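Local coordinates for protein NDP-N-acetyl-D-galactosaminuronic acid dehydrogenase (Methanosarcina mazei Go1, PDB 3G79) that probably oxidises UDP-N-acetyl-alpha-D-mannosamine to UDP-N-acetyl-alpha-D-mannosaminouronate, using two molecules of NAD+ per sugar, at residues Lys350-Ser354 and Cys382-Ser388; Lys355-Leu359 and Leu408-Asn414. The contacts are given in a common frame with arbitrary orientation. Residue numbers count along the deposited sequence, not the author numbering.

Contact 1: residues Lys350-Ser354 and Cys382-Ser388; sequences KMDGS and CLKAGAS
Residues 350-354 form a loop leading into strand 355-359. Met351 to Ser354 make a type II beta turn, closed by Ser354 N to Met351 O at 3.1 Å, with Gly353 at positive phi (80°). Residues 382-388 run from helix 375-385 into strand 388-392. At Cys382, SG lies 4.3 Å from Met351 SD. Met351 directs its CA-CB bond toward residues 382-388, and chi1 t, chi2 p and chi3 p lay its CG and SD against Ala385 and Ala387. Ala385 CB packs on Met351 CG at 3.6 Å, and Ala385 O is 3.2 Å from Asp352 CB. Gly386 is the first residue to leave helical phi/psi, at 111/10. Gly386 CA is 4.1 Å from Asp352 CA, and a CB here would clash with Asp352 OD1. This is the helix-to-strand turn of a beta-alpha-beta crossover in the Rossmann-like UDP-binding domain. Gly386 O accepts a nearly straight hydrogen bond from Gly353 N (3.0 Å, 173°). Ala387, extended at -86/151, sets CB 3.1 Å from Met351 O, 3.6 Å from Met351 SD and 3.3 Å from Ser354 O. Ser388 N donates to Ser354 O at 3.1 Å (139°), where the segments lead into parallel strands 355-359 and 388-392.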
ATOM      1  N   LYS A 350      32.147  22.329   5.472  1.00 30.02           N
ATOM      2  CA  LYS A 350      30.809  22.842   5.813  1.00 30.81           C
ATOM      3  C   LYS A 350      30.088  23.369   4.572  1.00 30.80           C
ATOM      4  O   LYS A 350      30.711  23.865   3.642  1.00 30.37           O
ATOM      5  CB  LYS A 350      30.910  24.000   6.816  1.00 32.81           C
ATOM      6  CG  LYS A 350      31.898  23.811   8.004  1.00 62.76           C
ATOM      7  CD  LYS A 350      31.290  22.970   9.149  1.00 35.37           C
ATOM      8  CE  LYS A 350      32.303  22.709  10.272  1.00 63.08           C
ATOM      9  NZ  LYS A 350      31.600  22.109  11.458  1.00 36.51           N
ATOM     10  N   MET A 351      28.767  23.312   4.568  1.00 31.68           N
ATOM     11  CA  MET A 351      28.018  23.777   3.392  1.00 31.55           C
ATOM     12  C   MET A 351      28.484  25.133   2.873  1.00 32.56           C
ATOM     13  O   MET A 351      28.660  25.312   1.646  1.00 33.67           O
ATOM     14  CB  MET A 351      26.504  23.774   3.652  1.00 29.71           C
ATOM     15  CG  MET A 351      25.627  23.937   2.394  1.00 35.59           C
ATOM     16  SD  MET A 351      25.889  22.714   1.082  1.00 25.67           S
ATOM     17  CE  MET A 351      25.205  21.261   1.857  1.00 34.48           C
ATOM     18  N   ASP A 352      28.710  26.070   3.786  1.00 32.58           N
ATOM     19  CA  ASP A 352      29.100  27.436   3.420  1.00 34.20           C
ATOM     20  C   ASP A 352      30.443  27.496   2.644  1.00 34.16           C
ATOM     21  O   ASP A 352      31.459  26.934   3.076  1.00 34.32           O
ATOM     22  CB  ASP A 352      29.147  28.332   4.671  1.00 36.04           C
ATOM     23  CG  ASP A 352      29.373  29.814   4.351  1.00 52.67           C
ATOM     24  OD1 ASP A 352      29.302  30.248   3.168  1.00 37.75           O
ATOM     25  OD2 ASP A 352      29.640  30.567   5.315  1.00 38.04           O
ATOM     26  N   GLY A 353      30.425  28.190   1.507  1.00 33.02           N
ATOM     27  CA  GLY A 353      31.588  28.344   0.659  1.00 31.96           C
ATOM     28  C   GLY A 353      31.877  27.151  -0.226  1.00 31.33           C
ATOM     29  O   GLY A 353      32.776  27.206  -1.064  1.00 30.58           O
ATOM     30  N   SER A 354      31.144  26.061  -0.013  1.00 31.58           N
ATOM     31  CA  SER A 354      31.316  24.845  -0.802  1.00 31.76           C
ATOM     32  C   SER A 354      30.471  24.920  -2.065  1.00 31.45           C
ATOM     33  O   SER A 354      29.393  25.508  -2.060  1.00 32.33           O
ATOM     34  CB  SER A 354      30.879  23.607   0.005  1.00 31.91           C
ATOM     35  OG  SER A 354      31.283  23.696   1.354  1.00 39.25           O
ATOM     36  N   CYS A 382      20.584  24.768   0.323  1.00 34.80           N
ATOM     37  CA  CYS A 382      22.002  24.975   0.132  1.00 35.93           C
ATOM     38  C   CYS A 382      22.383  26.448   0.013  1.00 37.54           C
ATOM     39  O   CYS A 382      23.377  26.879   0.585  1.00 37.73           O
ATOM     40  CB  CYS A 382      22.472  24.258  -1.093  1.00 35.99           C
ATOM     41  SG  CYS A 382      22.101  22.550  -0.991  1.00 40.13           S
ATOM     42  N   LEU A 383      21.576  27.203  -0.730  1.00 37.90           N
ATOM     43  CA  LEU A 383      21.864  28.590  -1.044  1.00 37.20           C
ATOM     44  C   LEU A 383      21.841  29.467   0.212  1.00 38.97           C
ATOM     45  O   LEU A 383      22.569  30.467   0.302  1.00 40.01           O
ATOM     46  CB  LEU A 383      20.889  29.092  -2.118  1.00 35.03           C
ATOM     47  CG  LEU A 383      21.239  28.690  -3.563  1.00 33.30           C
ATOM     48  CD1 LEU A 383      20.077  28.910  -4.477  1.00 33.62           C
ATOM     49  CD2 LEU A 383      22.469  29.456  -4.111  1.00 33.47           C
ATOM     50  N   LYS A 384      21.054  29.059   1.199  1.00 39.53           N
ATOM     51  CA  LYS A 384      20.887  29.851   2.403  1.00 40.09           C
ATOM     52  C   LYS A 384      22.044  29.600   3.331  1.00 39.09           C
ATOM     53  O   LYS A 384      22.498  30.500   4.036  1.00 39.29           O
ATOM     54  CB  LYS A 384      19.600  29.444   3.112  1.00 41.52           C
ATOM     55  CG  LYS A 384      18.697  30.617   3.533  1.00 52.92           C
ATOM     56  CD  LYS A 384      17.541  30.054   4.338  1.00 43.55           C
ATOM     57  CE  LYS A 384      18.008  29.726   5.750  1.00 53.11           C
ATOM     58  NZ  LYS A 384      17.541  28.369   6.122  1.00 44.74           N
ATOM     59  N   ALA A 385      22.495  28.353   3.344  1.00 37.98           N
ATOM     60  CA  ALA A 385      23.607  27.940   4.182  1.00 36.90           C
ATOM     61  C   ALA A 385      24.941  28.560   3.736  1.00 35.90           C
ATOM     62  O   ALA A 385      25.910  28.544   4.491  1.00 35.76           O
ATOM     63  CB  ALA A 385      23.695  26.395   4.260  1.00 36.57           C
ATOM     64  N   GLY A 386      24.970  29.102   2.516  1.00 35.15           N
ATOM     65  CA  GLY A 386      26.093  29.905   2.042  1.00 35.06           C
ATOM     66  C   GLY A 386      26.895  29.219   0.949  1.00 35.15           C
ATOM     67  O   GLY A 386      27.985  29.688   0.576  1.00 35.58           O
ATOM     68  N   ALA A 387      26.355  28.111   0.442  1.00 34.23           N
ATOM     69  CA  ALA A 387      26.988  27.321  -0.623  1.00 33.32           C
ATOM     70  C   ALA A 387      26.616  27.893  -1.963  1.00 32.53           C
ATOM     71  O   ALA A 387      25.540  28.463  -2.102  1.00 31.83           O
ATOM     72  CB  ALA A 387      26.529  25.889  -0.550  1.00 32.62           C
ATOM     73  N   SER A 388      27.491  27.745  -2.955  1.00 32.66           N
ATOM     74  CA  SER A 388      27.090  28.097  -4.316  1.00 32.91           C
ATOM     75  C   SER A 388      26.593  26.851  -5.058  1.00 32.85           C
ATOM     76  O   SER A 388      27.058  25.739  -4.806  1.00 32.59           O
ATOM     77  CB  SER A 388      28.195  28.837  -5.083  1.00 33.44           C
ATOM     78  OG  SER A 388      28.609  28.140  -6.244  1.00 47.35           O
TER

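Contact 2: residues Lys355-Leu359 and Leu408-Asn414; sequences KVAML and LEEVVRN
Ala357 lies at the middle of the apolar centre. Its CA-CB bond points toward the helix, and Ala357 CB meets Val411 CG1 at 3.6 Å, Val412 CG2 at 4.1 Å and Val411 O at 3.4 Å. The small side chain lets the backbones come close, with Ala357 CA and Val412 CA 5.5 Å apart. Leu359 (chi1 m, chi2 p) extends this patch. Leu359 CD1 is 3.8 Å from Leu408 CD2 and 3.9 Å from Val412 CG2. Residues 355-359 are an extended strand and 408-412 a short helix. Their axes approach to 8.4 Å, with 148° between their directions, so the two run roughly antiparallel. Leu359 therefore faces Leu408 at one end, and at the other Lys355 CA has Asn414 CA as its nearest CA, 7.3 Å away. Val356 points away, toward the opposite face of the sheet, where it touches Tyr378. At the polar edge, Lys355 is fully extended, with all four chi angles t. Lys355 CE lies 3.4 Å from Val411 O, and Lys355 NZ gives a hydrogen bond to Arg413 O at 2.9 Å, just past the helix. Arg413 NH2 turns back to Glu409 OE1 in a 2.8 Å salt bridge. Helix 408-412 leads through a short loop to strand 417-420, which pairs with 355-359. Such packing of a helix on a central parallel strand is typical of the Rossmann-like alpha/beta sandwich, here the UDP-binding domain.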
ATOM      1  N   LYS A 355      30.935  24.301  -3.138  1.00 30.52           N
ATOM      2  CA  LYS A 355      30.121  24.209  -4.351  1.00 29.31           C
ATOM      3  C   LYS A 355      29.383  22.854  -4.443  1.00 27.72           C
ATOM      4  O   LYS A 355      30.029  21.802  -4.313  1.00 26.88           O
ATOM      5  CB  LYS A 355      30.963  24.478  -5.609  1.00 28.60           C
ATOM      6  CG  LYS A 355      30.275  24.003  -6.888  1.00 24.70           C
ATOM      7  CD  LYS A 355      31.017  24.475  -8.127  1.00 29.57           C
ATOM      8  CE  LYS A 355      30.332  24.001  -9.385  1.00 24.70           C
ATOM      9  NZ  LYS A 355      31.044  24.514 -10.595  1.00 30.45           N
ATOM     10  N   VAL A 356      28.057  22.915  -4.681  1.00 26.57           N
ATOM     11  CA  VAL A 356      27.176  21.752  -4.903  1.00 26.03           C
ATOM     12  C   VAL A 356      26.723  21.618  -6.370  1.00 25.44           C
ATOM     13  O   VAL A 356      26.193  22.549  -6.961  1.00 25.35           O
ATOM     14  CB  VAL A 356      25.901  21.830  -4.009  1.00 27.21           C
ATOM     15  CG1 VAL A 356      24.990  20.614  -4.208  1.00 36.57           C
ATOM     16  CG2 VAL A 356      26.261  21.955  -2.531  1.00 35.93           C
ATOM     17  N   ALA A 357      26.942  20.454  -6.962  1.00 25.90           N
ATOM     18  CA  ALA A 357      26.409  20.139  -8.303  1.00 26.28           C
ATOM     19  C   ALA A 357      25.177  19.282  -8.132  1.00 26.83           C
ATOM     20  O   ALA A 357      25.249  18.116  -7.670  1.00 27.02           O
ATOM     21  CB  ALA A 357      27.452  19.413  -9.189  1.00 25.85           C
ATOM     22  N   MET A 358      24.046  19.910  -8.443  1.00 26.25           N
ATOM     23  CA  MET A 358      22.758  19.266  -8.547  1.00 25.13           C
ATOM     24  C   MET A 358      22.631  18.548  -9.882  1.00 28.03           C
ATOM     25  O   MET A 358      22.502  19.170 -10.953  1.00 28.85           O
ATOM     26  CB  MET A 358      21.661  20.313  -8.406  1.00 22.10           C
ATOM     27  CG  MET A 358      21.672  20.950  -7.003  1.00 20.43           C
ATOM     28  SD  MET A 358      20.168  21.734  -6.513  1.00 18.03           S
ATOM     29  CE  MET A 358      20.757  22.793  -5.295  1.00 20.77           C
ATOM     30  N   LEU A 359      22.675  17.225  -9.821  1.00 29.01           N
ATOM     31  CA  LEU A 359      22.425  16.407 -10.992  1.00 29.26           C
ATOM     32  C   LEU A 359      20.969  16.050 -11.023  1.00 30.35           C
ATOM     33  O   LEU A 359      20.537  15.117 -10.364  1.00 30.99           O
ATOM     34  CB  LEU A 359      23.257  15.142 -10.913  1.00 28.72           C
ATOM     35  CG  LEU A 359      24.662  15.201 -11.514  1.00 14.70           C
ATOM     36  CD1 LEU A 359      25.435  16.424 -11.077  1.00 27.98           C
ATOM     37  CD2 LEU A 359      25.369  13.905 -11.134  1.00 28.30           C
ATOM     38  N   LEU A 408      27.229  18.535 -18.123  1.00 40.62           N
ATOM     39  CA  LEU A 408      27.543  17.943 -16.848  1.00 39.13           C
ATOM     40  C   LEU A 408      28.869  18.479 -16.345  1.00 40.23           C
ATOM     41  O   LEU A 408      28.981  18.876 -15.186  1.00 40.65           O
ATOM     42  CB  LEU A 408      27.613  16.425 -17.008  1.00 36.91           C
ATOM     43  CG  LEU A 408      26.977  15.522 -15.951  1.00 44.28           C
ATOM     44  CD1 LEU A 408      27.717  14.202 -15.846  1.00 35.24           C
ATOM     45  CD2 LEU A 408      26.900  16.196 -14.622  1.00 34.87           C
ATOM     46  N   GLU A 409      29.852  18.505 -17.246  1.00 41.07           N
ATOM     47  CA  GLU A 409      31.237  18.894 -16.964  1.00 41.51           C
ATOM     48  C   GLU A 409      31.295  20.247 -16.267  1.00 40.46           C
ATOM     49  O   GLU A 409      31.987  20.414 -15.251  1.00 40.49           O
ATOM     50  CB  GLU A 409      32.054  18.914 -18.275  1.00 42.72           C
ATOM     51  CG  GLU A 409      33.592  18.884 -18.137  1.00 58.67           C
ATOM     52  CD  GLU A 409      34.223  20.238 -17.775  1.00 44.13           C
ATOM     53  OE1 GLU A 409      33.679  21.302 -18.152  1.00 58.93           O
ATOM     54  OE2 GLU A 409      35.289  20.238 -17.107  1.00 59.22           O
ATOM     55  N   GLU A 410      30.568  21.223 -16.798  1.00 39.07           N
ATOM     56  CA  GLU A 410      30.724  22.554 -16.233  1.00 37.89           C
ATOM     57  C   GLU A 410      30.072  22.587 -14.852  1.00 35.83           C
ATOM     58  O   GLU A 410      30.603  23.156 -13.918  1.00 35.46           O
ATOM     59  CB  GLU A 410      30.318  23.685 -17.224  1.00 38.01           C
ATOM     60  CG  GLU A 410      28.877  24.148 -17.284  1.00 39.09           C
ATOM     61  CD  GLU A 410      28.721  25.500 -18.041  1.00 39.66           C
ATOM     62  OE1 GLU A 410      27.751  26.243 -17.743  1.00 39.05           O
ATOM     63  OE2 GLU A 410      29.570  25.821 -18.920  1.00 39.38           O
ATOM     64  N   VAL A 411      28.947  21.901 -14.731  1.00 35.05           N
ATOM     65  CA  VAL A 411      28.245  21.774 -13.462  1.00 33.84           C
ATOM     66  C   VAL A 411      29.072  21.029 -12.412  1.00 32.63           C
ATOM     67  O   VAL A 411      29.129  21.442 -11.264  1.00 32.38           O
ATOM     68  CB  VAL A 411      26.900  21.111 -13.651  1.00 33.65           C
ATOM     69  CG1 VAL A 411      26.319  20.733 -12.298  1.00 18.81           C
ATOM     70  CG2 VAL A 411      25.975  22.054 -14.394  1.00 17.81           C
ATOM     71  N   VAL A 412      29.745  19.966 -12.819  1.00 32.38           N
ATOM     72  CA  VAL A 412      30.488  19.146 -11.876  1.00 32.56           C
ATOM     73  C   VAL A 412      31.884  19.675 -11.560  1.00 33.32           C
ATOM     74  O   VAL A 412      32.416  19.399 -10.486  1.00 33.66           O
ATOM     75  CB  VAL A 412      30.508  17.665 -12.330  1.00 32.21           C
ATOM     76  CG1 VAL A 412      31.583  16.851 -11.630  1.00 15.71           C
ATOM     77  CG2 VAL A 412      29.203  17.072 -12.063  1.00 15.04           C
ATOM     78  N   ARG A 413      32.471  20.457 -12.463  1.00 34.43           N
ATOM     79  CA  ARG A 413      33.848  20.903 -12.246  1.00 35.13           C
ATOM     80  C   ARG A 413      34.016  21.724 -10.973  1.00 34.47           C
ATOM     81  O   ARG A 413      33.234  22.629 -10.698  1.00 34.61           O
ATOM     82  CB  ARG A 413      34.460  21.581 -13.488  1.00 36.00           C
ATOM     83  CG  ARG A 413      34.360  23.078 -13.573  1.00 60.45           C
ATOM     84  CD  ARG A 413      35.346  23.589 -14.596  1.00 36.94           C
ATOM     85  NE  ARG A 413      34.861  24.828 -15.196  1.00 61.11           N
ATOM     86  CZ  ARG A 413      34.266  24.913 -16.386  1.00 38.76           C
ATOM     87  NH1 ARG A 413      33.858  26.096 -16.839  1.00 61.53           N
ATOM     88  NH2 ARG A 413      34.091  23.828 -17.139  1.00 61.36           N
ATOM     89  N   ASN A 414      35.011  21.340 -10.179  1.00 34.21           N
ATOM     90  CA  ASN A 414      35.330  22.010  -8.916  1.00 34.03           C
ATOM     91  C   ASN A 414      34.292  21.838  -7.784  1.00 33.43           C
ATOM     92  O   ASN A 414      34.382  22.484  -6.744  1.00 33.60           O
ATOM     93  CB  ASN A 414      35.676  23.485  -9.183  1.00 34.34           C
ATOM     94  CG  ASN A 414      36.888  23.631 -10.094  1.00 48.81           C
ATOM     95  OD1 ASN A 414      37.794  22.800 -10.058  1.00 35.72           O
ATOM     96  ND2 ASN A 414      36.909  24.672 -10.920  1.00 35.17           N
TER

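Both contacts belong to the same C-terminal alpha/beta domain and are partly buried. Contact 1 lies at the start of strand 355-359 and holds a loop to a helix end. Contact 2 uses the strand itself and a helix on the other face of the sheet. Contact 1 relies on backbone hydrogen bonds and glycines, with one methionine as its main apolar group. Contact 2 has a buried aliphatic centre and a single lysine hydrogen bond at its exposed end. They meet where Ser388 O probably accepts a hydrogen bond from Val356 N (3.0 Å). Met351 SD also packs on Val356 CG2 at 3.7 Å. Their segments alternate along the chain.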